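Local coordinates for protein putative oxidoreductase FAD-binding subunit (Sulfolobus tokodaii, PDB 4ZOH) that binds flavin-adenine dinucleotide and probably serves as the electron-transferring flavoprotein subunit of a molybdenum-containing oxidoreductase of the xanthine oxidase type, at residues A187-A192 with T210-V215; S116-A121 with F174-L179. All blocks are in the same frame, centred on the assembly; numbering follows the deposited sequence.

Contact 1. Residues A187-A192 with T210-V215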
loop_
_atom_site.group_PDB
_atom_site.type_symbol
_atom_site.label_atom_id
_atom_site.label_comp_id
_atom_site.label_asym_id
_atom_site.label_seq_id
_atom_site.Cartn_x
_atom_site.Cartn_y
_atom_site.Cartn_z
ATOM N N ALA B 187 21.924 4.922 38.094
ATOM C CA ALA B 187 22.389 5.816 39.185
ATOM C C ALA B 187 23.487 6.798 38.786
ATOM O O ALA B 187 24.454 6.380 38.174
ATOM C CB ALA B 187 22.872 4.978 40.358
ATOM N N ILE B 188 23.295 8.084 39.106
ATOM C CA ILE B 188 24.378 9.069 39.136
ATOM C C ILE B 188 25.227 8.764 40.397
ATOM O O ILE B 188 26.457 8.720 40.343
ATOM C CB ILE B 188 23.869 10.532 39.232
ATOM C CG1 ILE B 188 23.197 11.000 37.914
ATOM C CG2 ILE B 188 25.044 11.459 39.594
ATOM C CD1 ILE B 188 22.221 12.128 38.091
ATOM N N VAL B 189 24.552 8.579 41.529
ATOM C CA VAL B 189 25.156 8.057 42.760
ATOM C C VAL B 189 24.143 7.075 43.400
ATOM O O VAL B 189 22.956 7.364 43.445
ATOM C CB VAL B 189 25.489 9.200 43.752
ATOM C CG1 VAL B 189 26.040 8.575 45.027
ATOM C CG2 VAL B 189 26.508 10.208 43.153
ATOM N N GLY B 190 24.599 5.930 43.863
ATOM C CA GLY B 190 23.726 5.068 44.659
ATOM C C GLY B 190 24.320 4.702 46.010
ATOM O O GLY B 190 25.475 4.293 46.085
ATOM N N VAL B 191 23.509 4.832 47.074
ATOM C CA VAL B 191 23.946 4.451 48.437
ATOM C C VAL B 191 22.938 3.473 49.069
ATOM O O VAL B 191 21.727 3.796 49.201
ATOM C CB VAL B 191 24.192 5.656 49.389
ATOM C CG1 VAL B 191 24.804 5.168 50.733
ATOM C CG2 VAL B 191 25.087 6.719 48.761
ATOM N N ALA B 192 23.446 2.275 49.366
ATOM C CA ALA B 192 22.675 1.225 50.015
ATOM C C ALA B 192 23.072 1.031 51.475
ATOM O O ALA B 192 24.240 0.732 51.763
ATOM C CB ALA B 192 22.814 -0.114 49.289
ATOM N N THR B 210 27.656 2.624 44.894
ATOM C CA THR B 210 27.730 2.355 43.484
ATOM C C THR B 210 27.775 3.659 42.680
ATOM O O THR B 210 27.409 4.757 43.170
ATOM C CB THR B 210 26.596 1.393 43.038
ATOM O OG1 THR B 210 26.877 0.931 41.701
ATOM C CG2 THR B 210 25.229 2.085 43.122
ATOM N N ALA B 211 28.244 3.499 41.448
ATOM C CA ALA B 211 28.392 4.543 40.409
ATOM C C ALA B 211 29.471 5.551 40.683
ATOM O O ALA B 211 29.559 6.575 39.962
ATOM C CB ALA B 211 27.067 5.244 40.090
ATOM N N VAL B 212 30.268 5.294 41.725
ATOM C CA VAL B 212 31.321 6.237 42.138
ATOM C C VAL B 212 32.734 5.632 42.161
ATOM O O VAL B 212 33.672 6.257 42.667
ATOM C CB VAL B 212 30.987 7.005 43.464
ATOM C CG1 VAL B 212 29.769 7.910 43.279
ATOM C CG2 VAL B 212 30.772 6.089 44.682
ATOM N N ASN B 213 32.873 4.418 41.627
ATOM C CA ASN B 213 34.150 3.699 41.488
ATOM C C ASN B 213 33.976 2.729 40.335
ATOM O O ASN B 213 32.874 2.608 39.823
ATOM C CB ASN B 213 34.450 2.871 42.750
ATOM C CG ASN B 213 34.449 3.701 44.016
ATOM O OD1 ASN B 213 35.440 4.363 44.325
ATOM N ND2 ASN B 213 33.339 3.689 44.741
ATOM N N ASN B 214 35.021 1.994 39.975
ATOM C CA ASN B 214 34.957 1.011 38.883
ATOM C C ASN B 214 34.126 -0.186 39.288
ATOM O O ASN B 214 33.480 -0.819 38.429
ATOM C CB ASN B 214 36.371 0.571 38.457
ATOM C CG ASN B 214 37.114 -0.146 39.584
ATOM O OD1 ASN B 214 37.147 0.344 40.705
ATOM N ND2 ASN B 214 37.686 -1.316 39.303
ATOM N N VAL B 215 34.153 -0.515 40.590
ATOM C CA VAL B 215 33.265 -1.546 41.167
ATOM C C VAL B 215 32.663 -0.989 42.450
ATOM O O VAL B 215 33.107 0.064 42.900
ATOM C CB VAL B 215 33.943 -2.910 41.436
ATOM C CG1 VAL B 215 34.426 -3.545 40.140
ATOM C CG2 VAL B 215 35.072 -2.805 42.486
HETATM O O HOH W 1 28.097 8.374 38.407
#

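Contact 2. Residues S116-A121 with F174-L179. With FAD (flavin-adenine dinucleotide), chain H.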
loop_
_atom_site.group_PDB
_atom_site.type_symbol
_atom_site.label_atom_id
_atom_site.label_comp_id
_atom_site.label_asym_id
_atom_site.label_seq_id
_atom_site.Cartn_x
_atom_site.Cartn_y
_atom_site.Cartn_z
ATOM N N SER B 116 27.632 1.511 37.318
ATOM C CA SER B 116 26.523 2.287 37.902
ATOM C C SER B 116 25.306 1.469 38.204
ATOM O O SER B 116 24.288 2.035 38.506
ATOM C CB SER B 116 26.102 3.436 36.990
ATOM O OG SER B 116 27.242 4.149 36.641
ATOM N N ALA B 117 25.387 0.157 38.111
ATOM C CA ALA B 117 24.261 -0.744 38.511
ATOM C C ALA B 117 23.769 -0.515 39.928
ATOM O O ALA B 117 24.548 -0.115 40.824
ATOM C CB ALA B 117 24.653 -2.225 38.360
ATOM N N ASP B 118 22.504 -0.853 40.162
ATOM C CA ASP B 118 21.942 -0.781 41.507
ATOM C C ASP B 118 22.390 -1.918 42.441
ATOM O O ASP B 118 22.931 -1.636 43.540
ATOM C CB ASP B 118 20.429 -0.591 41.458
ATOM C CG ASP B 118 20.063 0.714 40.829
ATOM O OD1 ASP B 118 20.734 1.738 41.212
ATOM O OD2 ASP B 118 19.139 0.736 39.932
ATOM N N TYR B 119 22.269 -3.169 41.992
ATOM C CA TYR B 119 22.453 -4.295 42.918
ATOM C C TYR B 119 23.794 -4.269 43.685
ATOM O O TYR B 119 23.794 -4.578 44.861
ATOM C CB TYR B 119 22.336 -5.654 42.251
ATOM C CG TYR B 119 20.945 -6.125 41.890
ATOM C CD1 TYR B 119 19.886 -6.078 42.812
ATOM C CD2 TYR B 119 20.709 -6.700 40.613
ATOM C CE1 TYR B 119 18.623 -6.571 42.463
ATOM C CE2 TYR B 119 19.485 -7.202 40.267
ATOM C CZ TYR B 119 18.446 -7.136 41.183
ATOM O OH TYR B 119 17.216 -7.568 40.774
ATOM N N PRO B 120 24.924 -3.962 43.007
ATOM C CA PRO B 120 26.238 -4.089 43.675
ATOM C C PRO B 120 26.367 -3.247 44.939
ATOM O O PRO B 120 27.040 -3.656 45.837
ATOM C CB PRO B 120 27.236 -3.572 42.602
ATOM C CG PRO B 120 26.554 -3.877 41.299
ATOM C CD PRO B 120 25.101 -3.565 41.594
ATOM N N ALA B 121 25.706 -2.102 45.000
ATOM C CA ALA B 121 25.706 -1.338 46.236
ATOM C C ALA B 121 25.090 -2.155 47.388
ATOM O O ALA B 121 25.670 -2.198 48.466
ATOM C CB ALA B 121 25.032 0.001 46.080
ATOM N N PHE B 174 16.904 -0.337 56.768
ATOM C CA PHE B 174 17.593 -0.274 55.443
ATOM C C PHE B 174 17.040 0.880 54.630
ATOM O O PHE B 174 15.937 1.410 54.916
ATOM C CB PHE B 174 17.531 -1.611 54.642
ATOM C CG PHE B 174 16.129 -2.142 54.453
ATOM C CD1 PHE B 174 15.335 -1.730 53.360
ATOM C CD2 PHE B 174 15.590 -3.042 55.368
ATOM C CE1 PHE B 174 14.023 -2.191 53.222
ATOM C CE2 PHE B 174 14.270 -3.504 55.234
ATOM C CZ PHE B 174 13.483 -3.071 54.167
ATOM N N SER B 175 17.829 1.291 53.654
ATOM C CA SER B 175 17.437 2.321 52.684
ATOM C C SER B 175 18.337 2.199 51.449
ATOM O O SER B 175 19.537 1.971 51.585
ATOM C CB SER B 175 17.575 3.727 53.276
ATOM O OG SER B 175 17.026 4.685 52.382
ATOM N N TYR B 176 17.750 2.284 50.238
ATOM C CA TYR B 176 18.571 2.469 49.024
ATOM C C TYR B 176 18.266 3.855 48.561
ATOM O O TYR B 176 17.094 4.198 48.418
ATOM C CB TYR B 176 18.263 1.424 47.935
ATOM C CG TYR B 176 19.174 1.598 46.739
ATOM C CD1 TYR B 176 20.552 1.534 46.891
ATOM C CD2 TYR B 176 18.653 1.834 45.445
ATOM C CE1 TYR B 176 21.399 1.743 45.830
ATOM C CE2 TYR B 176 19.515 2.010 44.353
ATOM C CZ TYR B 176 20.888 1.954 44.569
ATOM O OH TYR B 176 21.786 2.151 43.543
ATOM N N GLN B 177 19.302 4.680 48.422
ATOM C CA GLN B 177 19.162 6.069 47.894
ATOM C C GLN B 177 19.767 6.086 46.486
ATOM O O GLN B 177 20.902 5.680 46.292
ATOM C CB GLN B 177 19.914 7.083 48.787
ATOM C CG GLN B 177 19.362 7.175 50.227
ATOM C CD GLN B 177 17.977 7.803 50.281
ATOM O OE1 GLN B 177 17.665 8.721 49.523
ATOM N NE2 GLN B 177 17.135 7.317 51.184
ATOM N N LYS B 178 18.986 6.527 45.515
ATOM C CA LYS B 178 19.439 6.531 44.160
ATOM C C LYS B 178 19.306 7.934 43.650
ATOM O O LYS B 178 18.217 8.455 43.567
ATOM C CB LYS B 178 18.595 5.575 43.319
ATOM C CG LYS B 178 19.169 5.350 41.930
ATOM C CD LYS B 178 18.342 4.393 41.095
ATOM C CE LYS B 178 18.945 4.313 39.692
ATOM N NZ LYS B 178 18.484 3.143 38.920
ATOM N N LEU B 179 20.419 8.530 43.279
ATOM C CA LEU B 179 20.350 9.852 42.647
ATOM C C LEU B 179 20.254 9.661 41.128
ATOM O O LEU B 179 21.079 8.900 40.517
ATOM C CB LEU B 179 21.569 10.725 43.029
ATOM C CG LEU B 179 21.735 12.097 42.352
ATOM C CD1 LEU B 179 20.594 13.053 42.592
ATOM C CD2 LEU B 179 23.049 12.714 42.810
HETATM P PA FAD H . 21.518 -10.128 29.804
HETATM O O1A FAD H . 21.448 -8.851 29.038
HETATM O O2A FAD H . 20.824 -11.339 29.347
HETATM O O5B FAD H . 23.012 -10.546 29.985
HETATM C C5B FAD H . 24.002 -9.552 30.390
HETATM C C4B FAD H . 25.463 -10.264 30.469
HETATM O O4B FAD H . 25.488 -11.424 31.393
HETATM C C3B FAD H . 25.768 -10.872 29.105
HETATM O O3B FAD H . 27.136 -10.706 28.827
HETATM C C2B FAD H . 25.356 -12.359 29.220
HETATM O O2B FAD H . 26.053 -13.236 28.326
HETATM C C1B FAD H . 25.764 -12.682 30.617
HETATM N N9A FAD H . 24.913 -13.491 31.481
HETATM C C8A FAD H . 23.602 -13.398 31.690
HETATM N N7A FAD H . 23.240 -14.285 32.645
HETATM C C5A FAD H . 24.362 -14.935 33.040
HETATM C C6A FAD H . 24.632 -15.936 33.997
HETATM N N6A FAD H . 23.616 -16.393 34.725
HETATM N N1A FAD H . 25.888 -16.397 34.146
HETATM C C2A FAD H . 26.931 -15.874 33.449
HETATM N N3A FAD H . 26.702 -14.930 32.531
HETATM C C4A FAD H . 25.431 -14.435 32.306
HETATM N N1 FAD H . 20.442 -1.707 35.500
HETATM C C2 FAD H . 20.633 -1.098 36.736
HETATM O O2 FAD H . 21.323 -1.650 37.568
HETATM N N3 FAD H . 20.053 0.100 37.025
HETATM C C4 FAD H . 19.294 0.743 36.105
HETATM O O4 FAD H . 18.754 1.804 36.437
HETATM C C4X FAD H . 19.117 0.155 34.834
HETATM N N5 FAD H . 18.340 0.803 33.898
HETATM C C5X FAD H . 18.190 0.206 32.610
HETATM C C6 FAD H . 17.456 0.901 31.655
HETATM C C7 FAD H . 17.257 0.335 30.386
HETATM C C7M FAD H . 16.425 1.163 29.380
HETATM C C8 FAD H . 17.830 -0.914 30.073
HETATM C C8M FAD H . 17.684 -1.588 28.682
HETATM C C9 FAD H . 18.616 -1.594 31.023
HETATM C C9A FAD H . 18.776 -1.041 32.296
HETATM N N10 FAD H . 19.551 -1.685 33.285
HETATM C C10 FAD H . 19.693 -1.067 34.541
HETATM C "C1'" FAD H . 20.206 -2.967 33.048
HETATM C "C2'" FAD H . 19.268 -4.143 33.381
HETATM O "O2'" FAD H . 19.162 -4.231 34.817
HETATM C "C3'" FAD H . 19.741 -5.484 32.754
HETATM O "O3'" FAD H . 18.621 -6.365 32.860
HETATM C "C4'" FAD H . 20.928 -6.107 33.470
HETATM O "O4'" FAD H . 21.971 -5.135 33.537
HETATM C "C5'" FAD H . 21.446 -7.372 32.752
HETATM O "O5'" FAD H . 20.580 -8.452 33.188
HETATM P P FAD H . 19.862 -9.363 32.121
HETATM O O1P FAD H . 19.270 -10.530 32.840
HETATM O O2P FAD H . 18.950 -8.557 31.278
HETATM O O3P FAD H . 21.151 -9.843 31.344
#

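Contact 1. Residues A187-A192 with T210-V215
T210 meets G190 through its methyl: chi1 of -168° sets OG1 anti to the backbone N and leaves CG2 between N and the carbonyl carbon. From there T210 CG2 lies 3.7 Å from G190 CA, over the glycine backbone. The methyl thus lies against the bare CA of the glycine. V189 and V212 meet in a different way. V212 CG1 is anti to its own carbonyl carbon (chi1 -65°) and stands 4.0 Å from V189 CG2, with V189 CG1 only slightly farther off. The two side chains cross obliquely. V189 also packs against M263 and V264 of helix 257-276.

Between these groups run two backbone hydrogen bonds. G190 N donates to T210 O at 3.1 Å, and T210 N donates to G190 O at 3.0 Å. Both are nearly straight at the hydrogen. This is an antiparallel hydrogen-bonded pair, and it joins strand 189-198 to the end of strand 201-210. The two strands are neighbours in the antiparallel four-stranded sheet of the C-terminal, CO dehydrogenase flavoprotein-like region.

After T210 the chain leaves the sheet. A211 has a positive phi of 70°, and its CB turns toward the opposite segment. A211 CB sits 3.4 Å from A187 O and close to I188 O. A187 CB lies 4.2 Å from A211 CB. A water bridges the two segments here, donating to both I188 O and A211 O. It links their carbonyls just past the last strand pair. The hydroxyl of T210 faces another partner: OG1 is hydrogen-bonded to A117 O, in the segment that precedes helix 119-125.

Contact 2. Residues S116-A121 with F174-L179
D118 reaches Y176 and K178 with separate carboxylate oxygens. Its CG is anti to the carbonyl carbon (chi1 -64°), which carries the carboxylate toward strand 173-179. Y176 OH donates to D118 OD1 at 2.6 Å. It arrives on the anti side, 23° out of the carboxylate plane. The carboxylate oxygen lies at the edge of the phenol ring, and the two planes are 74° apart. Y176 CG is anti to the backbone N, which points the ring from the strand toward helix 119-125. There A121 CB packs obliquely at 4.0 Å from Y176 CE1.

K178 comes from the same side of the strand as Y176. Its extended chain crosses the D118 side chain at about a right angle, with CD and CE near OD1, before NZ reaches the other oxygen. K178 NZ forms a salt bridge with D118 OD2 at 2.7 Å, meeting the syn lone pair of that oxygen. K178 NZ also donates to FAD O4 at 2.8 Å and bonds to the carbonyls of N94 and D185. These partners fix the end of the lysine.

D118 grips the flavin twice. D118 N donates to FAD O2 at 3.0 Å, while FAD N3 donates to D118 OD2 at 3.1 Å. OD2 thus serves both the lysine and the flavin, and Y176 helps hold the carboxylate in its rotation. An alanine at D118 is likely to leave flavin N3 and the Y176 hydroxyl without their acceptor and the K178 ammonium without its counter-charge. Together D118 and K178 read the O2, N3 and O4 edge of the isoalloxazine, at the junction of the FAD-binding and C-terminal regions of a molybdopterin dehydrogenase-type flavoprotein.

Both contacts are largely buried, and their centres lie about 7 Å apart. They share one antiparallel sheet: strand 173-179 of contact 2 pairs with strand 189-198 of contact 1, and Q177 N meets V191 O in a probable hydrogen bond. Contact 1 stays within the C-terminal region and is mostly backbone pairing and small apolar groups, with a bridging water beside the G190-T210 pair. Contact 2 joins the two family regions through charged and polar side chains that reach the flavin. The T210 hydroxyl ties contact 1 to the loop of contact 2. A187 also packs on K178, so the first segment of contact 1 lies against the flavin-binding lysine.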